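PDB 3ODT: protein DOA1 from Saccharomyces cerevisiae, which probably binds ubiquitin through its WD40 beta-propeller domain and regulates the turnover of F box proteins. Local coordinates for residues 273-276 with 277-281; 25-28 with 29-33. One frame throughout, in Å; residues are numbered along the deposited sequence.

How the contacts relate
The two contacts occupy the same place in adjacent blades of the propeller, the turn between the first and second strands, but are built differently; their centres are about 8 Å apart and on the same side of the chain's centre. They meet directly. Asp273 OD2 of contact 1 accepts a probable hydrogen bond from Ala26 N of contact 2 (2.9 Å), and Ser276 OG lies 2.8 Å from Asp29 OD1, also a probable hydrogen bond. Beside the first of these links Ile281 CD1 packs on Val32 CG1 at 3.4 Å. The calcium ion, bound by Asp20, Ser285 and Asn287, belongs to the same pair of blades: Asp20 precedes strand 21-26, and Ser285 follows strand 280-284.

Contact 1: residues 273-276 with 277-281; sequences DCMS and NGDII
Met275, modelled as selenomethionine with two conformers, lies in the one described here alongside Asn277 and reaches across to Asp279 over one face of the turn. Its CB is 3.2 Å from Asn277 OD1, the two side chains running side by side, while its chain bends at the selenium (chi3 -92°) to bring CE to 3.6 Å from Asp279 CB. The same methyl meets Ile281 CG1 at 3.7 Å, the side chains crossing at about a right angle. Beneath them, Met275 N bonds to Asp279 O (2.9 Å), the donor in the carbonyl plane, and Gly278 N reaches Met275 O at 3.1 Å from well above that carbonyl's plane. Together these two bonds define a type I turn with a G1 bulge, Gly278 taking the positive phi. It joins strands 269-274 and 280-284 in the blade of the WD40 propeller that strand 9-14 completes, the N-terminal strand thus closing the ring. Further along, Asp273 and Ile281 form a hydrogen-bonded antiparallel pair, the bond from Ile281 N to Asp273 O (2.8 Å) being nearly straight. Asn277 forms an Asx turn: with chi1 at 63°, CG sits between backbone N and carbonyl carbon, and OD1 accepts from Asp279 N at 3.0 Å. Outside the hairpin, the Asp279 carboxylate is held by Ser293 OG and a salt bridge to Arg298; Asp273 OD1 makes a salt bridge to Lys232, and OD2 takes the backbone N of Ala26.

Contact 2: residues 25-28 with 29-33; sequences VAVD and DSKVA
Asp29 continues directly from Asp28 into a type I turn that ends at Lys31, its OD1 bonded to Ser276 OG. Ser30 comes next and grips Asp28 twice: its backbone N donates to OD1 on the anti side (2.7 Å, an Asx turn), and its OG donates to the same oxygen on the syn side (2.8 Å). A chi1 of 63° swings the Asp28 carboxylate over the turn, where OD1 can take both. At Lys31 the register slips in a classic beta bulge. Lys31 O receives both Val27 N, at 2.9 Å, and Asp28 N, at 3.1 Å, the latter on a lone pair in the carbonyl plane; Lys31 CB lies 3.8 Å from Val27 CB. Val32 and Ala26 form a non-hydrogen-bonded antiparallel pair, Val32 turning its side chain toward Ile281. Ala33 then restores regular pairing with Val25 in the four-stranded WD40 blade, its CB 3.8 Å from Val25 CG1 on the face that packs against Leu74 of the following blade. Lys31 NZ stays 4.5 Å from Asp28 OD2, beyond a salt bridge, so within the hairpin OD1 is held by two neutral donors, not by an ion pair, and the lysine's charge may still contribute a longer-range attraction.

Contact 1: residues 273-276 with 277-281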
ATOM      1  N   ASP A 273       4.832  -3.597   3.101  1.00  6.98           N
ATOM      2  CA  ASP A 273       5.487  -3.548   1.802  1.00  6.01           C
ATOM      3  C   ASP A 273       6.656  -4.513   1.855  1.00  7.51           C
ATOM      4  O   ASP A 273       7.059  -4.941   2.925  1.00 13.39           O
ATOM      5  CB  ASP A 273       5.942  -2.133   1.453  1.00  8.01           C
ATOM      6  CG  ASP A 273       6.137  -1.924  -0.060  1.00  9.95           C
ATOM      7  OD1 ASP A 273       5.349  -2.476  -0.819  1.00 23.63           O
ATOM      8  OD2 ASP A 273       7.039  -1.206  -0.479  1.00 10.87           O
ATOM      9  N   CYS A 274       7.149  -4.850   0.665  0.54  8.06           N
ATOM     10  CA  CYS A 274       8.194  -5.856   0.466  0.54  9.43           C
ATOM     11  C   CYS A 274       9.463  -5.260  -0.175  0.54 11.74           C
ATOM     12  O   CYS A 274       9.415  -4.668  -1.259  0.54 14.83           O
ATOM     13  CB  CYS A 274       7.661  -7.001  -0.424  0.54 13.11           C
ATOM     14  SG  CYS A 274       6.163  -7.859   0.242  0.54 10.71           S
HETATM   15  N   MSE A 275      10.593  -5.406   0.513  0.54  9.77           N
HETATM   16  CA  MSE A 275      11.889  -5.144  -0.078  0.54  8.76           C
HETATM   17  C   MSE A 275      12.176  -6.123  -1.196  0.54  9.67           C
HETATM   18  O   MSE A 275      11.598  -7.222  -1.252  0.54  6.57           O
HETATM   19  CB  MSE A 275      12.997  -5.280   0.962  0.54 10.14           C
HETATM   20  CG  MSE A 275      13.557  -3.984   1.451  0.54 30.01           C
HETATM   21 SE   MSE A 275      14.599  -4.321   3.034  0.54 15.61          SE
HETATM   22  CE  MSE A 275      13.122  -4.013   4.231  0.54  6.41           C
ATOM     23  N   SER A 276      13.099  -5.751  -2.072  1.00  8.76           N
ATOM     24  CA  SER A 276      13.503  -6.662  -3.135  1.00  7.08           C
ATOM     25  C   SER A 276      14.140  -7.935  -2.633  1.00  5.85           C
ATOM     26  O   SER A 276      14.136  -8.938  -3.355  1.00  8.36           O
ATOM     27  CB  SER A 276      14.465  -5.956  -4.100  1.00 11.19           C
ATOM     28  OG  SER A 276      15.784  -5.867  -3.587  1.00  9.01           O
ATOM     29  N   ASN A 277      14.708  -7.892  -1.413  1.00  7.86           N
ATOM     30  CA  ASN A 277      15.398  -9.043  -0.849  1.00  8.07           C
ATOM     31  C   ASN A 277      14.449  -9.960  -0.081  1.00  7.82           C
ATOM     32  O   ASN A 277      14.875 -10.906   0.573  1.00 10.84           O
ATOM     33  CB  ASN A 277      16.565  -8.606   0.028  1.00 11.16           C
ATOM     34  CG  ASN A 277      16.126  -7.809   1.234  1.00 10.23           C
ATOM     35  OD1 ASN A 277      14.953  -7.694   1.541  1.00  8.66           O
ATOM     36  ND2 ASN A 277      17.084  -7.230   1.903  1.00  8.66           N
ATOM     37  N   GLY A 278      13.160  -9.640  -0.145  1.00  8.26           N
ATOM     38  CA  GLY A 278      12.140 -10.419   0.516  1.00  8.10           C
ATOM     39  C   GLY A 278      11.736  -9.938   1.909  1.00  8.60           C
ATOM     40  O   GLY A 278      10.763 -10.425   2.455  1.00  8.55           O
ATOM     41  N   ASP A 279      12.472  -9.003   2.497  1.00  7.04           N
ATOM     42  CA  ASP A 279      12.124  -8.540   3.827  1.00  6.25           C
ATOM     43  C   ASP A 279      10.792  -7.806   3.801  1.00  7.80           C
ATOM     44  O   ASP A 279      10.433  -7.180   2.801  1.00  9.95           O
ATOM     45  CB  ASP A 279      13.224  -7.654   4.414  1.00  7.47           C
ATOM     46  CG  ASP A 279      14.446  -8.452   4.855  1.00 11.65           C
ATOM     47  OD1 ASP A 279      14.586  -9.640   4.497  1.00 10.11           O
ATOM     48  OD2 ASP A 279      15.287  -7.854   5.585  1.00 11.26           O
ATOM     49  N   ILE A 280      10.072  -7.895   4.905  1.00  7.35           N
ATOM     50  CA  ILE A 280       8.735  -7.322   5.007  1.00  8.48           C
ATOM     51  C   ILE A 280       8.749  -6.111   5.934  1.00  6.71           C
ATOM     52  O   ILE A 280       9.274  -6.190   7.043  1.00  8.46           O
ATOM     53  CB  ILE A 280       7.698  -8.354   5.506  1.00  6.85           C
ATOM     54  CG1 ILE A 280       7.544  -9.481   4.479  1.00  9.35           C
ATOM     55  CG2 ILE A 280       6.378  -7.666   5.728  1.00  9.74           C
ATOM     56  CD1 ILE A 280       6.759 -10.677   4.985  1.00  9.15           C
ATOM     57  N   ILE A 281       8.221  -4.992   5.448  1.00  6.80           N
ATOM     58  CA  ILE A 281       8.093  -3.759   6.231  1.00  7.45           C
ATOM     59  C   ILE A 281       6.642  -3.658   6.681  1.00  7.31           C
ATOM     60  O   ILE A 281       5.724  -3.934   5.904  1.00  7.45           O
ATOM     61  CB  ILE A 281       8.404  -2.516   5.387  1.00  7.20           C
ATOM     62  CG1 ILE A 281       9.690  -2.704   4.583  1.00  8.77           C
ATOM     63  CG2 ILE A 281       8.471  -1.297   6.278  1.00  7.68           C
ATOM     64  CD1 ILE A 281       9.833  -1.773   3.378  1.00  9.84           C
TER

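Contact 2: residues 25-28 with 29-33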
ATOM      1  N   VAL A  25       6.786   2.074   2.647  1.00  5.90           N
ATOM      2  CA  VAL A  25       7.267   1.735   1.328  1.00  6.89           C
ATOM      3  C   VAL A  25       8.755   1.413   1.385  1.00  5.92           C
ATOM      4  O   VAL A  25       9.527   2.080   2.088  1.00  7.78           O
ATOM      5  CB  VAL A  25       6.946   2.878   0.291  1.00  9.23           C
ATOM      6  CG1 VAL A  25       7.679   4.188   0.622  1.00 10.82           C
ATOM      7  CG2 VAL A  25       7.246   2.448  -1.129  1.00 12.31           C
ATOM      8  N   ALA A  26       9.167   0.406   0.618  1.00  7.06           N
ATOM      9  CA  ALA A  26      10.558   0.129   0.378  1.00  8.12           C
ATOM     10  C   ALA A  26      11.118   1.127  -0.636  1.00  8.31           C
ATOM     11  O   ALA A  26      10.513   1.395  -1.697  1.00 16.34           O
ATOM     12  CB  ALA A  26      10.717  -1.273  -0.166  1.00 14.05           C
ATOM     13  N   VAL A  27      12.270   1.679  -0.320  1.00  7.50           N
ATOM     14  CA  VAL A  27      12.967   2.525  -1.260  1.00  9.89           C
ATOM     15  C   VAL A  27      14.066   1.673  -1.900  1.00  9.26           C
ATOM     16  O   VAL A  27      14.174   1.576  -3.127  1.00 11.99           O
ATOM     17  CB  VAL A  27      13.530   3.745  -0.558  1.00  8.60           C
ATOM     18  CG1 VAL A  27      14.500   4.485  -1.462  1.00 11.61           C
ATOM     19  CG2 VAL A  27      12.376   4.653  -0.115  1.00 13.32           C
ATOM     20  N   ASP A  28      14.910   1.090  -1.060  1.00  7.58           N
ATOM     21  CA  ASP A  28      15.822   0.034  -1.491  1.00  7.39           C
ATOM     22  C   ASP A  28      16.106  -0.874  -0.298  1.00  7.39           C
ATOM     23  O   ASP A  28      15.491  -0.695   0.755  1.00  8.09           O
ATOM     24  CB  ASP A  28      17.080   0.579  -2.162  1.00  9.70           C
ATOM     25  CG  ASP A  28      17.939   1.432  -1.248  1.00 12.91           C
ATOM     26  OD1 ASP A  28      18.122   1.114  -0.062  1.00 11.52           O
ATOM     27  OD2 ASP A  28      18.489   2.435  -1.748  1.00 14.35           O
ATOM     28  N   ASP A  29      17.012  -1.838  -0.427  1.00  6.92           N
ATOM     29  CA  ASP A  29      17.242  -2.766   0.667  1.00  7.00           C
ATOM     30  C   ASP A  29      17.841  -2.103   1.920  1.00  8.36           C
ATOM     31  O   ASP A  29      17.900  -2.717   2.981  1.00 10.89           O
ATOM     32  CB  ASP A  29      18.168  -3.876   0.231  1.00  8.84           C
ATOM     33  CG  ASP A  29      17.560  -4.786  -0.795  1.00  8.12           C
ATOM     34  OD1 ASP A  29      16.334  -4.770  -1.059  1.00 10.03           O
ATOM     35  OD2 ASP A  29      18.352  -5.545  -1.385  1.00  9.13           O
ATOM     36  N   SER A  30      18.292  -0.863   1.792  1.00  8.45           N
ATOM     37  CA  SER A  30      18.846  -0.124   2.923  1.00  7.06           C
ATOM     38  C   SER A  30      18.033   1.123   3.303  1.00  6.30           C
ATOM     39  O   SER A  30      18.467   1.914   4.140  1.00  8.73           O
ATOM     40  CB  SER A  30      20.299   0.302   2.667  1.00  9.64           C
ATOM     41  OG  SER A  30      20.389   1.296   1.640  1.00 14.78           O
ATOM     42  N   LYS A  31      16.877   1.295   2.690  1.00  7.59           N
ATOM     43  CA  LYS A  31      16.102   2.496   2.939  1.00  7.60           C
ATOM     44  C   LYS A  31      14.618   2.173   2.860  1.00  8.30           C
ATOM     45  O   LYS A  31      14.155   1.596   1.870  1.00  6.91           O
ATOM     46  CB  LYS A  31      16.398   3.573   1.883  1.00 10.51           C
ATOM     47  CG  LYS A  31      17.769   4.215   1.960  1.00 14.34           C
ATOM     48  CD  LYS A  31      17.918   5.412   0.997  1.00 22.15           C
ATOM     49  CE  LYS A  31      19.237   6.160   1.209  1.00 26.60           C
ATOM     50  NZ  LYS A  31      20.404   5.266   1.105  1.00 40.07           N
ATOM     51  N   VAL A  32      13.875   2.605   3.873  1.00  7.11           N
ATOM     52  CA  VAL A  32      12.434   2.484   3.859  1.00  7.51           C
ATOM     53  C   VAL A  32      11.830   3.814   4.306  1.00  6.98           C
ATOM     54  O   VAL A  32      12.469   4.612   5.016  1.00  7.01           O
ATOM     55  CB  VAL A  32      11.917   1.321   4.715  1.00 10.49           C
ATOM     56  CG1 VAL A  32      12.593  -0.010   4.315  1.00 12.96           C
ATOM     57  CG2 VAL A  32      12.085   1.577   6.188  1.00 11.71           C
ATOM     58  N   ALA A  33      10.576   4.032   3.930  1.00  7.01           N
ATOM     59  CA  ALA A  33       9.881   5.257   4.294  1.00  8.10           C
ATOM     60  C   ALA A  33       8.506   4.964   4.869  1.00  6.62           C
ATOM     61  O   ALA A  33       7.879   3.944   4.572  1.00  7.47           O
ATOM     62  CB  ALA A  33       9.784   6.193   3.113  1.00  8.88           C
TER